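Local coordinates for rhusiopathiae surface protein B (Erysipelothrix rhusiopathiae, PDB 3V10), which probably binds collagen as a surface adhesin held on the cell wall, this chain being its two-domain collagen-binding region, at residues Tyr121-Arg126 with Ser152-Pro157; Ile132-Thr137 with Lys146-Ile151; Thr170-Thr175 with Asn182-Ile187; Pro24-Glu29 with Thr303-Met308. All coordinates share one frame; numbering follows the deposited sequence.

Contact 1 (Tyr121-Arg126 with Ser152-Pro157); sequences YDNAYR and SQPGTP
The ring of Tyr125 meets Pro154 O at its edge, with CD2 3.9 Å from that oxygen. Gln153 O and Gly155 CA approach the same ring obliquely. Gln153 crosses the Tyr125 side chain at about a right angle, and its NE2 comes within 3.3 Å of Tyr125 CB. The ring of Tyr121 has water 1 at its edge, in plane. This water bonds to Tyr121 OH and donates to Ser152 O, so it bridges the two strands.

The one direct hydrogen bond across the contact runs from Gln153 NE2 to Asn123 OD1, at 3.0 Å and nearly straight (171°). The oxygen lies in the amide plane of Gln153, but NE2 stands above the carbonyl plane of Asn123. Tyr125 N reaches the same OD1 from the opposite face, at 3.0 Å. That second bond closes an Asx turn, and the two donors grip OD1 between them. Asn123 CG, anti to its backbone N (chi1 159°), lies 3.9 Å from Gln153 CG. Its ND2 gives a 2.8 Å bond to water 2, which also lies within bonding distance of Pro154 O and Tyr125 O. Arg126 folds back so that NH1 donates to Asn123 O at 2.9 Å, in the guanidinium plane.

Gln153 NE2 has a second acceptor in Glu60 OE1, and Tyr125 OH bonds to Asp129 O. The contact joins the end of strand 112-123, in the bacterial Ig family domain, to the end of strand 150-153. Strand 61-65 packs against Asn123 and Gln153, strand 131-134 against Tyr125 and Gln153, and strand 20-21 against Tyr121 and Ser152.

Contact 2 (Ile132-Thr137 with Lys146-Ile151); sequences IAELPT and KQMITI
Ile151 O receives the backbone N of Ala133 at 2.8 Å. The CA of Ile132 also approaches this oxygen, as a CA-H...O contact of 3.6 Å. Ile151 N returns a bond to Ala133 O, which completes a hydrogen-bonded pair. Leu135 N donates to Ile149 O at 2.8 Å. Farther on, Thr137 and Gln147 exchange two backbone bonds, a single antiparallel bridge.

Strand 131-134 thus runs antiparallel to the chain leading into strand 150-153. Strand 150-153 is the middle of a small three-strand sheet, with strand 20-21 parallel on its other side. Ala133 and Ile151 share one face of this sheet, Glu134 and Thr150 the other.

Leu135 CD1 meets Ile151 CD1 at 3.9 Å, the two side chains crossing obliquely. Thr137 CG2 touches Ile149 CD1, also at 3.9 Å. Val61 and Leu63 pack on both Leu135 and Ile151, and Phe30 on Thr137 and Ile149. Met148 lies near Glu134 and Pro136, but the end of its side chain is doubtful in the model. Thr137 OG1 bonds to Leu139 N, and Gln147 NE2 to Phe13 O.

Contact 3 (Thr170-Thr175 with Asn182-Ile187); sequences TGTFST and NWWLNI
A beta hairpin of strands 167-173 and 180-187 forms one side of the five-strand antiparallel sheet in the collagen-binding family domain. Strand 167-173 is an outermost strand of that sheet. The two short strand segments run 170° apart, with axes 4.7 Å from each other at closest approach.

Thr170 and Trp184 form one hydrogen-bonded pair, and Thr172 and Asn182 form another. In the second pair, Asn182 N donates to Thr172 O at 2.8 Å. Between them lies the non-hydrogen-bonded pair of Gly171 and Trp183, whose CA atoms are 4.3 Å apart. Glycine leaves room for the indole here: Trp183 CE3 rests 3.6 Å from Gly171 CA. Trp183 also stacks on Tyr265 of the next strand, and its NE1 bonds to Thr267 OG1.

Trp184 turns to the other face of the sheet, with Thr170 and Thr172. Its CZ3 lies 4.0 Å from Thr172 CG2, which sits at the ring edge near the plane. The two side chains lie side by side and point the same way. Thr172 OG1 bonds to Ser25 O and also stands over one face of Phe173, offset toward the rim. Thr170 OG1 lies between its backbone N and carbonyl carbon (chi1 69°). This places it 3.4 Å from Trp184 CE3, an oblique approach. Asn186 ND2 donates to Trp168 O and to water 3, and this water also bonds Thr170 OG1 at 2.8 Å.

Contact 4 (Pro24-Glu29 with Thr303-Met308); sequences PSQPIE and TSVVNM
Val306 meets three side chains of the segment 24-29. Its CB lies 3.9 Å from Pro27 CD, and the two side chains cross obliquely. Its CG1, anti to the backbone N (chi1 176°), lies 3.7 Å from Glu29 OE2. Its CG2 sits beside the amide end of Gln26, 3.6 Å from Gln26 CD. Gln26 crosses Val306 at about a right angle. Its chain bends at chi2 (-70°), and its amide end lies near the backbone of Ser304 and Val306. The neighbouring ring atom Pro27 CG packs against Met308 CB at 4.0 Å.

The contact lies near the centre of the chain and is an interface between domains. The segment 24-29 leads into strand 28-35 of the bacterial Ig family domain. Strand 303-306 pairs with strand 276-286 in the six-strand antiparallel sheet. The chain then runs back to strand 311-315 in the sheet of the bacterial Ig family domain, consistent with the C-terminal latch strand of the Collagen Hug model.

Farther out, Phe173 packs on both Pro27 and Met308. Tyr277 touches Asn307 and Met308, while Met181 and Trp183 pack on Val305. Backbone bonds from Val305 to Tyr277 and from Asn307 to Glu275 hold the second segment. The amide of Asn307 is tied down as well: ND2 donates to Leu274 O and Lys272 O, and OD1 accepts from Phe309 N. On the first segment, Ile28 has a backbone bond to Ser119, and Glu29 one to Asn16.

How the contacts relate
From the N terminus, residues 24-29 come first and wait for 303-308, so contact 4 closes a loop that spans most of the chain and encloses the other three. Contact 1 closes a short loop from 121-126 to 152-157. Contact 2 falls within that loop and uses the same strand, 150-153. Contact 3 follows in series as a hairpin. None cross. Contact 2 pairs two strands of the small three-strand sheet, and contact 1 joins that sheet to the bacterial Ig family domain, while contact 3 belongs to the collagen-binding family domain. Contact 4 ties the two domains, touching contact 1 through Tyr121 and Ile28, contact 2 through Ile151 and Ile28, and contact 3 through Phe173 and Met308.

Contact 1 (Tyr121-Arg126 with Ser152-Pro157)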
loop_
_atom_site.group_PDB
_atom_site.type_symbol
_atom_site.label_atom_id
_atom_site.label_comp_id
_atom_site.label_asym_id
_atom_site.label_seq_id
_atom_site.Cartn_x
_atom_site.Cartn_y
_atom_site.Cartn_z
ATOM N N TYR A 121 -1.363 -5.569 -6.777
ATOM C CA TYR A 121 -1.899 -6.179 -7.984
ATOM C C TYR A 121 -2.694 -5.221 -8.848
ATOM O O TYR A 121 -3.322 -4.284 -8.357
ATOM C CB TYR A 121 -2.773 -7.404 -7.660
ATOM C CG TYR A 121 -4.100 -7.113 -6.995
ATOM C CD1 TYR A 121 -4.226 -7.136 -5.609
ATOM C CD2 TYR A 121 -5.241 -6.852 -7.756
ATOM C CE1 TYR A 121 -5.453 -6.914 -4.989
ATOM C CE2 TYR A 121 -6.478 -6.626 -7.148
ATOM C CZ TYR A 121 -6.574 -6.664 -5.763
ATOM O OH TYR A 121 -7.792 -6.496 -5.145
ATOM N N ASP A 122 -2.621 -5.461 -10.153
ATOM C CA ASP A 122 -3.354 -4.684 -11.135
ATOM C C ASP A 122 -4.434 -5.635 -11.623
ATOM O O ASP A 122 -4.236 -6.845 -11.634
ATOM C CB ASP A 122 -2.460 -4.286 -12.314
ATOM C CG ASP A 122 -1.401 -3.272 -11.933
ATOM O OD1 ASP A 122 -1.736 -2.281 -11.244
ATOM O OD2 ASP A 122 -0.232 -3.458 -12.337
ATOM N N ASN A 123 -5.578 -5.091 -12.013
ATOM C CA ASN A 123 -6.681 -5.910 -12.505
ATOM C C ASN A 123 -7.293 -5.194 -13.699
ATOM O O ASN A 123 -7.867 -4.119 -13.558
ATOM C CB ASN A 123 -7.711 -6.113 -11.387
ATOM C CG ASN A 123 -9.084 -6.499 -11.911
ATOM O OD1 ASN A 123 -9.216 -7.285 -12.851
ATOM N ND2 ASN A 123 -10.119 -5.956 -11.282
ATOM N N ALA A 124 -7.154 -5.801 -14.873
ATOM C CA ALA A 124 -7.648 -5.221 -16.121
ATOM C C ALA A 124 -9.114 -5.503 -16.441
ATOM O O ALA A 124 -9.672 -4.908 -17.366
ATOM C CB ALA A 124 -6.773 -5.692 -17.275
ATOM N N TYR A 125 -9.736 -6.397 -15.681
ATOM C CA TYR A 125 -11.136 -6.755 -15.908
ATOM C C TYR A 125 -12.072 -5.559 -15.781
ATOM O O TYR A 125 -11.970 -4.779 -14.838
ATOM C CB TYR A 125 -11.568 -7.838 -14.916
ATOM C CG TYR A 125 -12.995 -8.311 -15.101
ATOM C CD1 TYR A 125 -13.380 -8.987 -16.258
ATOM C CD2 TYR A 125 -13.950 -8.109 -14.107
ATOM C CE1 TYR A 125 -14.685 -9.457 -16.420
ATOM C CE2 TYR A 125 -15.255 -8.574 -14.257
ATOM C CZ TYR A 125 -15.613 -9.248 -15.416
ATOM O OH TYR A 125 -16.897 -9.729 -15.564
ATOM N N ARG A 126 -12.992 -5.423 -16.731
ATOM C CA ARG A 126 -13.950 -4.323 -16.710
ATOM C C ARG A 126 -15.357 -4.821 -17.019
ATOM O O ARG A 126 -16.272 -4.023 -17.256
ATOM C CB ARG A 126 -13.547 -3.252 -17.726
ATOM C CG ARG A 126 -12.203 -2.593 -17.436
ATOM C CD ARG A 126 -12.276 -1.673 -16.224
ATOM N NE ARG A 126 -10.983 -1.059 -15.927
ATOM C CZ ARG A 126 -9.946 -1.702 -15.396
ATOM N NH1 ARG A 126 -10.041 -2.988 -15.092
ATOM N NH2 ARG A 126 -8.807 -1.059 -15.174
ATOM N N SER A 152 -10.667 -10.681 -5.822
ATOM C CA SER A 152 -11.954 -10.258 -6.340
ATOM C C SER A 152 -11.809 -9.266 -7.483
ATOM O O SER A 152 -11.088 -8.273 -7.376
ATOM C CB SER A 152 -12.790 -9.616 -5.235
ATOM O OG SER A 152 -13.934 -8.989 -5.787
ATOM N N GLN A 153 -12.500 -9.553 -8.579
ATOM C CA GLN A 153 -12.506 -8.682 -9.741
ATOM C C GLN A 153 -13.934 -8.173 -9.827
ATOM O O GLN A 153 -14.781 -8.787 -10.470
ATOM C CB GLN A 153 -12.152 -9.462 -11.002
ATOM C CG GLN A 153 -10.710 -9.906 -11.066
ATOM C CD GLN A 153 -10.437 -10.767 -12.277
ATOM O OE1 GLN A 153 -10.775 -11.951 -12.300
ATOM N NE2 GLN A 153 -9.837 -10.173 -13.304
ATOM N N PRO A 154 -14.217 -7.039 -9.171
ATOM C CA PRO A 154 -15.560 -6.453 -9.170
ATOM C C PRO A 154 -16.091 -6.095 -10.550
ATOM O O PRO A 154 -15.357 -5.605 -11.406
ATOM C CB PRO A 154 -15.398 -5.228 -8.274
ATOM C CG PRO A 154 -13.986 -4.805 -8.561
ATOM C CD PRO A 154 -13.253 -6.131 -8.522
ATOM N N GLY A 155 -17.374 -6.355 -10.760
ATOM C CA GLY A 155 -17.986 -6.034 -12.032
ATOM C C GLY A 155 -18.284 -4.552 -12.071
ATOM O O GLY A 155 -18.264 -3.886 -11.034
ATOM N N THR A 156 -18.544 -4.033 -13.264
ATOM C CA THR A 156 -18.855 -2.621 -13.442
ATOM C C THR A 156 -20.326 -2.486 -13.836
ATOM O O THR A 156 -20.729 -2.922 -14.912
ATOM C CB THR A 156 -17.980 -1.998 -14.547
ATOM O OG1 THR A 156 -16.595 -2.129 -14.193
ATOM C CG2 THR A 156 -18.325 -0.527 -14.729
ATOM N N PRO A 157 -21.149 -1.889 -12.958
ATOM C CA PRO A 157 -22.578 -1.708 -13.233
ATOM C C PRO A 157 -22.844 -0.964 -14.538
ATOM O O PRO A 157 -21.968 -0.276 -15.068
ATOM C CB PRO A 157 -23.064 -0.929 -12.015
ATOM C CG PRO A 157 -22.174 -1.451 -10.924
ATOM C CD PRO A 157 -20.823 -1.441 -11.593
HETATM O O HOH W 1 -9.858 -5.973 -6.734
HETATM O O HOH W 2 -12.752 -5.702 -12.114
#

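Contact 2 (Ile132-Thr137 with Lys146-Ile151)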
loop_
_atom_site.group_PDB
_atom_site.type_symbol
_atom_site.label_atom_id
_atom_site.label_comp_id
_atom_site.label_asym_id
_atom_site.label_seq_id
_atom_site.Cartn_x
_atom_site.Cartn_y
_atom_site.Cartn_z
ATOM N N ILE A 132 -13.833 -13.694 -10.045
ATOM C CA ILE A 132 -12.843 -14.122 -9.061
ATOM C C ILE A 132 -11.607 -14.648 -9.778
ATOM O O ILE A 132 -11.707 -15.487 -10.670
ATOM C CB ILE A 132 -13.378 -15.252 -8.159
ATOM C CG1 ILE A 132 -14.595 -14.762 -7.378
ATOM C CG2 ILE A 132 -12.282 -15.717 -7.192
ATOM C CD1 ILE A 132 -15.234 -15.838 -6.517
ATOM N N ALA A 133 -10.441 -14.142 -9.390
ATOM C CA ALA A 133 -9.196 -14.590 -9.991
ATOM C C ALA A 133 -8.482 -15.501 -9.007
ATOM O O ALA A 133 -8.278 -15.139 -7.850
ATOM C CB ALA A 133 -8.317 -13.393 -10.337
ATOM N N GLU A 134 -8.122 -16.697 -9.470
ATOM C CA GLU A 134 -7.420 -17.657 -8.638
ATOM C C GLU A 134 -5.958 -17.701 -9.060
ATOM O O GLU A 134 -5.638 -18.161 -10.151
ATOM C CB GLU A 134 -8.034 -19.043 -8.789
ATOM C CG GLU A 134 -9.480 -19.127 -8.332
ATOM C CD GLU A 134 -10.002 -20.549 -8.363
ATOM O OE1 GLU A 134 -9.964 -21.163 -9.449
ATOM O OE2 GLU A 134 -10.441 -21.044 -7.302
ATOM N N LEU A 135 -5.081 -17.233 -8.183
ATOM C CA LEU A 135 -3.653 -17.208 -8.469
ATOM C C LEU A 135 -2.835 -18.011 -7.469
ATOM O O LEU A 135 -2.051 -17.452 -6.703
ATOM C CB LEU A 135 -3.155 -15.763 -8.498
ATOM C CG LEU A 135 -3.715 -14.879 -9.616
ATOM C CD1 LEU A 135 -3.207 -13.459 -9.437
ATOM C CD2 LEU A 135 -3.302 -15.431 -10.973
ATOM N N PRO A 136 -3.006 -19.342 -7.464
ATOM C CA PRO A 136 -2.248 -20.182 -6.533
ATOM C C PRO A 136 -0.769 -20.030 -6.859
ATOM O O PRO A 136 -0.405 -19.909 -8.027
ATOM C CB PRO A 136 -2.797 -21.581 -6.804
ATOM C CG PRO A 136 -3.201 -21.520 -8.232
ATOM C CD PRO A 136 -3.827 -20.160 -8.375
ATOM N N THR A 137 0.085 -20.033 -5.843
ATOM C CA THR A 137 1.500 -19.828 -6.103
ATOM C C THR A 137 2.458 -20.343 -5.027
ATOM O O THR A 137 2.099 -20.484 -3.856
ATOM C CB THR A 137 1.767 -18.306 -6.299
ATOM O OG1 THR A 137 3.108 -18.087 -6.750
ATOM C CG2 THR A 137 1.568 -17.566 -4.976
ATOM N N LYS A 146 2.117 -25.065 -3.420
ATOM C CA LYS A 146 1.477 -23.798 -3.737
ATOM C C LYS A 146 0.392 -23.465 -2.721
ATOM O O LYS A 146 -0.234 -24.354 -2.141
ATOM C CB LYS A 146 0.853 -23.851 -5.131
ATOM C CG LYS A 146 1.841 -24.087 -6.256
ATOM C CD LYS A 146 1.136 -24.080 -7.608
ATOM C CE LYS A 146 2.095 -24.402 -8.748
ATOM N NZ LYS A 146 1.410 -24.351 -10.076
ATOM N N GLN A 147 0.189 -22.173 -2.499
ATOM C CA GLN A 147 -0.846 -21.708 -1.591
ATOM C C GLN A 147 -1.792 -20.877 -2.444
ATOM O O GLN A 147 -1.350 -20.132 -3.318
ATOM C CB GLN A 147 -0.240 -20.877 -0.460
ATOM C CG GLN A 147 0.431 -21.732 0.607
ATOM C CD GLN A 147 0.897 -20.927 1.802
ATOM O OE1 GLN A 147 0.191 -20.038 2.277
ATOM N NE2 GLN A 147 2.085 -21.242 2.304
ATOM N N MET A 148 -3.092 -21.016 -2.206
ATOM C CA MET A 148 -4.076 -20.290 -3.001
ATOM C C MET A 148 -4.235 -18.821 -2.645
ATOM O O MET A 148 -4.198 -18.429 -1.480
ATOM C CB MET A 148 -5.455 -20.967 -2.917
ATOM C CG MET A 148 -6.603 -20.177 -3.578
ATOM S SD MET A 148 -6.678 -20.181 -5.401
ATOM C CE MET A 148 -5.286 -19.343 -5.817
ATOM N N ILE A 149 -4.405 -18.020 -3.685
ATOM C CA ILE A 149 -4.631 -16.593 -3.561
ATOM C C ILE A 149 -5.877 -16.342 -4.395
ATOM O O ILE A 149 -5.933 -16.709 -5.574
ATOM C CB ILE A 149 -3.450 -15.762 -4.128
ATOM C CG1 ILE A 149 -2.250 -15.852 -3.179
ATOM C CG2 ILE A 149 -3.883 -14.316 -4.343
ATOM C CD1 ILE A 149 -1.044 -15.030 -3.619
ATOM N N THR A 150 -6.889 -15.758 -3.764
ATOM C CA THR A 150 -8.143 -15.446 -4.432
ATOM C C THR A 150 -8.315 -13.936 -4.445
ATOM O O THR A 150 -8.307 -13.292 -3.393
ATOM C CB THR A 150 -9.344 -16.091 -3.701
ATOM O OG1 THR A 150 -9.438 -15.565 -2.373
ATOM C CG2 THR A 150 -9.161 -17.596 -3.622
ATOM N N ILE A 151 -8.465 -13.378 -5.643
ATOM C CA ILE A 151 -8.613 -11.940 -5.808
ATOM C C ILE A 151 -9.941 -11.591 -6.454
ATOM O O ILE A 151 -10.297 -12.126 -7.501
ATOM C CB ILE A 151 -7.480 -11.359 -6.687
ATOM C CG1 ILE A 151 -6.129 -11.537 -5.988
ATOM C CG2 ILE A 151 -7.745 -9.880 -6.975
ATOM C CD1 ILE A 151 -4.944 -11.153 -6.850
#

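Contact 3 (Thr170-Thr175 with Asn182-Ile187)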
loop_
_atom_site.group_PDB
_atom_site.type_symbol
_atom_site.label_atom_id
_atom_site.label_comp_id
_atom_site.label_asym_id
_atom_site.label_seq_id
_atom_site.Cartn_x
_atom_site.Cartn_y
_atom_site.Cartn_z
ATOM N N THR A 170 -10.207 7.727 1.963
ATOM C CA THR A 170 -9.520 6.513 1.548
ATOM C C THR A 170 -8.029 6.784 1.473
ATOM O O THR A 170 -7.595 7.935 1.486
ATOM C CB THR A 170 -9.994 6.030 0.161
ATOM O OG1 THR A 170 -9.545 6.945 -0.844
ATOM C CG2 THR A 170 -11.505 5.939 0.114
ATOM N N GLY A 171 -7.245 5.719 1.398
ATOM C CA GLY A 171 -5.807 5.886 1.326
ATOM C C GLY A 171 -5.128 4.619 0.869
ATOM O O GLY A 171 -5.684 3.524 0.983
ATOM N N THR A 172 -3.924 4.768 0.334
ATOM C CA THR A 172 -3.163 3.618 -0.119
ATOM C C THR A 172 -1.703 4.016 -0.259
ATOM O O THR A 172 -1.348 5.193 -0.117
ATOM C CB THR A 172 -3.700 3.071 -1.467
ATOM O OG1 THR A 172 -3.058 1.821 -1.759
ATOM C CG2 THR A 172 -3.444 4.059 -2.607
ATOM N N PHE A 173 -0.859 3.026 -0.511
ATOM C CA PHE A 173 0.563 3.260 -0.668
ATOM C C PHE A 173 0.836 3.822 -2.050
ATOM O O PHE A 173 0.085 3.572 -2.996
ATOM C CB PHE A 173 1.335 1.949 -0.461
ATOM C CG PHE A 173 0.827 0.807 -1.295
ATOM C CD1 PHE A 173 1.238 0.656 -2.617
ATOM C CD2 PHE A 173 -0.081 -0.106 -0.764
ATOM C CE1 PHE A 173 0.751 -0.389 -3.401
ATOM C CE2 PHE A 173 -0.576 -1.154 -1.539
ATOM C CZ PHE A 173 -0.160 -1.295 -2.861
ATOM N N SER A 174 1.906 4.602 -2.157
ATOM C CA SER A 174 2.295 5.178 -3.430
ATOM C C SER A 174 3.204 4.196 -4.154
ATOM O O SER A 174 3.992 3.476 -3.528
ATOM C CB SER A 174 3.053 6.489 -3.219
ATOM O OG SER A 174 3.530 7.007 -4.454
ATOM N N THR A 175 3.070 4.152 -5.473
ATOM C CA THR A 175 3.921 3.296 -6.291
ATOM C C THR A 175 4.869 4.214 -7.063
ATOM O O THR A 175 5.686 3.751 -7.863
ATOM C CB THR A 175 3.107 2.453 -7.297
ATOM O OG1 THR A 175 2.304 3.315 -8.107
ATOM C CG2 THR A 175 2.199 1.461 -6.568
ATOM N N ASN A 182 -0.863 7.904 -0.489
ATOM C CA ASN A 182 -1.755 8.895 -1.076
ATOM C C ASN A 182 -3.106 8.823 -0.386
ATOM O O ASN A 182 -3.582 7.736 -0.067
ATOM C CB ASN A 182 -1.929 8.639 -2.575
ATOM C CG ASN A 182 -0.604 8.577 -3.305
ATOM O OD1 ASN A 182 0.220 9.482 -3.183
ATOM N ND2 ASN A 182 -0.392 7.511 -4.069
ATOM N N TRP A 183 -3.716 9.979 -0.155
ATOM C CA TRP A 183 -5.006 10.021 0.526
ATOM C C TRP A 183 -6.060 10.851 -0.190
ATOM O O TRP A 183 -5.739 11.773 -0.939
ATOM C CB TRP A 183 -4.824 10.544 1.953
ATOM C CG TRP A 183 -3.741 9.837 2.698
ATOM C CD1 TRP A 183 -2.403 10.082 2.619
ATOM C CD2 TRP A 183 -3.893 8.729 3.594
ATOM N NE1 TRP A 183 -1.710 9.199 3.405
ATOM C CE2 TRP A 183 -2.599 8.354 4.014
ATOM C CE3 TRP A 183 -4.995 8.015 4.079
ATOM C CZ2 TRP A 183 -2.376 7.295 4.902
ATOM C CZ3 TRP A 183 -4.773 6.962 4.963
ATOM C CH2 TRP A 183 -3.476 6.612 5.364
ATOM N N TRP A 184 -7.325 10.516 0.065
ATOM C CA TRP A 184 -8.467 11.190 -0.548
ATOM C C TRP A 184 -9.565 11.517 0.452
ATOM O O TRP A 184 -10.028 10.630 1.161
ATOM C CB TRP A 184 -9.114 10.293 -1.614
ATOM C CG TRP A 184 -8.318 10.075 -2.851
ATOM C CD1 TRP A 184 -8.449 10.740 -4.034
ATOM C CD2 TRP A 184 -7.269 9.119 -3.040
ATOM N NE1 TRP A 184 -7.551 10.259 -4.949
ATOM C CE2 TRP A 184 -6.811 9.262 -4.367
ATOM C CE3 TRP A 184 -6.672 8.156 -2.217
ATOM C CZ2 TRP A 184 -5.779 8.477 -4.894
ATOM C CZ3 TRP A 184 -5.643 7.374 -2.738
ATOM C CH2 TRP A 184 -5.209 7.542 -4.068
ATOM N N LEU A 185 -9.975 12.781 0.506
ATOM C CA LEU A 185 -11.088 13.188 1.363
ATOM C C LEU A 185 -12.204 13.518 0.363
ATOM O O LEU A 185 -12.126 14.509 -0.360
ATOM C CB LEU A 185 -10.744 14.436 2.188
ATOM C CG LEU A 185 -9.485 14.417 3.057
ATOM C CD1 LEU A 185 -9.445 15.694 3.907
ATOM C CD2 LEU A 185 -9.471 13.188 3.943
ATOM N N ASN A 186 -13.232 12.679 0.308
ATOM C CA ASN A 186 -14.337 12.888 -0.629
ATOM C C ASN A 186 -15.491 13.611 0.050
ATOM O O ASN A 186 -16.276 12.999 0.770
ATOM C CB ASN A 186 -14.789 11.530 -1.164
ATOM C CG ASN A 186 -13.633 10.727 -1.729
ATOM O OD1 ASN A 186 -13.203 10.954 -2.859
ATOM N ND2 ASN A 186 -13.108 9.805 -0.936
ATOM N N ILE A 187 -15.597 14.913 -0.207
ATOM C CA ILE A 187 -16.617 15.747 0.415
ATOM C C ILE A 187 -17.785 16.106 -0.486
ATOM O O ILE A 187 -17.616 16.698 -1.551
ATOM C CB ILE A 187 -15.993 17.054 0.941
ATOM C CG1 ILE A 187 -14.757 16.722 1.779
ATOM C CG2 ILE A 187 -17.013 17.829 1.772
ATOM C CD1 ILE A 187 -13.949 17.936 2.204
HETATM O O HOH W 3 -11.504 7.966 -2.553
#

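Contact 4 (Pro24-Glu29 with Thr303-Met308)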
loop_
_atom_site.group_PDB
_atom_site.type_symbol
_atom_site.label_atom_id
_atom_site.label_comp_id
_atom_site.label_asym_id
_atom_site.label_seq_id
_atom_site.Cartn_x
_atom_site.Cartn_y
_atom_site.Cartn_z
ATOM N N PRO A 24 -7.074 -3.684 -4.254
ATOM C CA PRO A 24 -5.620 -3.505 -4.268
ATOM C C PRO A 24 -5.070 -2.417 -3.342
ATOM O O PRO A 24 -3.894 -2.077 -3.432
ATOM C CB PRO A 24 -5.338 -3.192 -5.736
ATOM C CG PRO A 24 -6.514 -2.369 -6.103
ATOM C CD PRO A 24 -7.671 -3.141 -5.488
ATOM N N SER A 25 -5.907 -1.884 -2.454
ATOM C CA SER A 25 -5.474 -0.823 -1.547
ATOM C C SER A 25 -4.372 -1.256 -0.584
ATOM O O SER A 25 -3.448 -0.490 -0.306
ATOM C CB SER A 25 -6.661 -0.280 -0.746
ATOM O OG SER A 25 -7.108 -1.216 0.219
ATOM N N GLN A 26 -4.472 -2.477 -0.068
ATOM C CA GLN A 26 -3.475 -2.987 0.864
ATOM C C GLN A 26 -2.536 -3.942 0.126
ATOM O O GLN A 26 -2.891 -4.508 -0.905
ATOM C CB GLN A 26 -4.157 -3.729 2.021
ATOM C CG GLN A 26 -5.271 -2.948 2.728
ATOM C CD GLN A 26 -4.763 -1.780 3.557
ATOM O OE1 GLN A 26 -5.525 -1.163 4.313
ATOM N NE2 GLN A 26 -3.479 -1.470 3.424
ATOM N N PRO A 27 -1.315 -4.125 0.644
ATOM C CA PRO A 27 -0.371 -5.029 -0.018
ATOM C C PRO A 27 -0.737 -6.491 0.204
ATOM O O PRO A 27 -1.452 -6.824 1.152
ATOM C CB PRO A 27 0.965 -4.711 0.661
ATOM C CG PRO A 27 0.746 -3.380 1.345
ATOM C CD PRO A 27 -0.685 -3.453 1.792
ATOM N N ILE A 28 -0.257 -7.355 -0.687
ATOM C CA ILE A 28 -0.445 -8.792 -0.538
ATOM C C ILE A 28 0.948 -9.209 -0.079
ATOM O O ILE A 28 1.921 -9.037 -0.809
ATOM C CB ILE A 28 -0.812 -9.480 -1.870
ATOM C CG1 ILE A 28 -2.216 -9.039 -2.295
ATOM C CG2 ILE A 28 -0.786 -10.987 -1.707
ATOM C CD1 ILE A 28 -2.739 -9.686 -3.562
ATOM N N GLU A 29 1.038 -9.723 1.144
ATOM C CA GLU A 29 2.316 -10.096 1.736
ATOM C C GLU A 29 2.762 -11.536 1.569
ATOM O O GLU A 29 1.971 -12.476 1.684
ATOM C CB GLU A 29 2.303 -9.784 3.232
ATOM C CG GLU A 29 1.986 -8.356 3.581
ATOM C CD GLU A 29 1.602 -8.215 5.037
ATOM O OE1 GLU A 29 2.344 -8.737 5.897
ATOM O OE2 GLU A 29 0.559 -7.589 5.320
ATOM N N THR A 303 -9.353 5.525 8.192
ATOM C CA THR A 303 -8.818 4.436 7.395
ATOM C C THR A 303 -7.332 4.254 7.684
ATOM O O THR A 303 -6.764 4.943 8.532
ATOM C CB THR A 303 -9.057 4.667 5.890
ATOM O OG1 THR A 303 -8.907 3.425 5.195
ATOM C CG2 THR A 303 -8.067 5.664 5.329
ATOM N N SER A 304 -6.704 3.308 7.002
ATOM C CA SER A 304 -5.293 3.069 7.227
ATOM C C SER A 304 -4.690 2.285 6.083
ATOM O O SER A 304 -5.404 1.708 5.260
ATOM C CB SER A 304 -5.095 2.301 8.530
ATOM O OG SER A 304 -5.674 1.012 8.445
ATOM N N VAL A 305 -3.365 2.286 6.038
ATOM C CA VAL A 305 -2.623 1.565 5.018
ATOM C C VAL A 305 -1.701 0.599 5.747
ATOM O O VAL A 305 -0.944 0.996 6.637
ATOM C CB VAL A 305 -1.774 2.528 4.139
ATOM C CG1 VAL A 305 -1.033 1.740 3.059
ATOM C CG2 VAL A 305 -2.670 3.573 3.496
ATOM N N VAL A 306 -1.778 -0.678 5.388
ATOM C CA VAL A 306 -0.925 -1.677 6.013
ATOM C C VAL A 306 0.502 -1.408 5.555
ATOM O O VAL A 306 0.725 -1.024 4.405
ATOM C CB VAL A 306 -1.347 -3.108 5.603
ATOM C CG1 VAL A 306 -0.378 -4.126 6.176
ATOM C CG2 VAL A 306 -2.754 -3.395 6.112
ATOM N N ASN A 307 1.454 -1.589 6.465
ATOM C CA ASN A 307 2.872 -1.369 6.182
ATOM C C ASN A 307 3.233 -1.954 4.824
ATOM O O ASN A 307 3.046 -3.146 4.575
ATOM C CB ASN A 307 3.733 -2.005 7.280
ATOM C CG ASN A 307 5.208 -1.706 7.112
ATOM O OD1 ASN A 307 5.828 -2.130 6.141
ATOM N ND2 ASN A 307 5.780 -0.968 8.060
ATOM N N MET A 308 3.769 -1.106 3.952
ATOM C CA MET A 308 4.115 -1.527 2.603
ATOM C C MET A 308 5.606 -1.708 2.322
ATOM O O MET A 308 6.011 -1.833 1.161
ATOM C CB MET A 308 3.499 -0.543 1.597
ATOM C CG MET A 308 3.906 0.936 1.737
ATOM S SD MET A 308 3.221 1.929 3.132
ATOM C CE MET A 308 4.711 2.713 3.617
#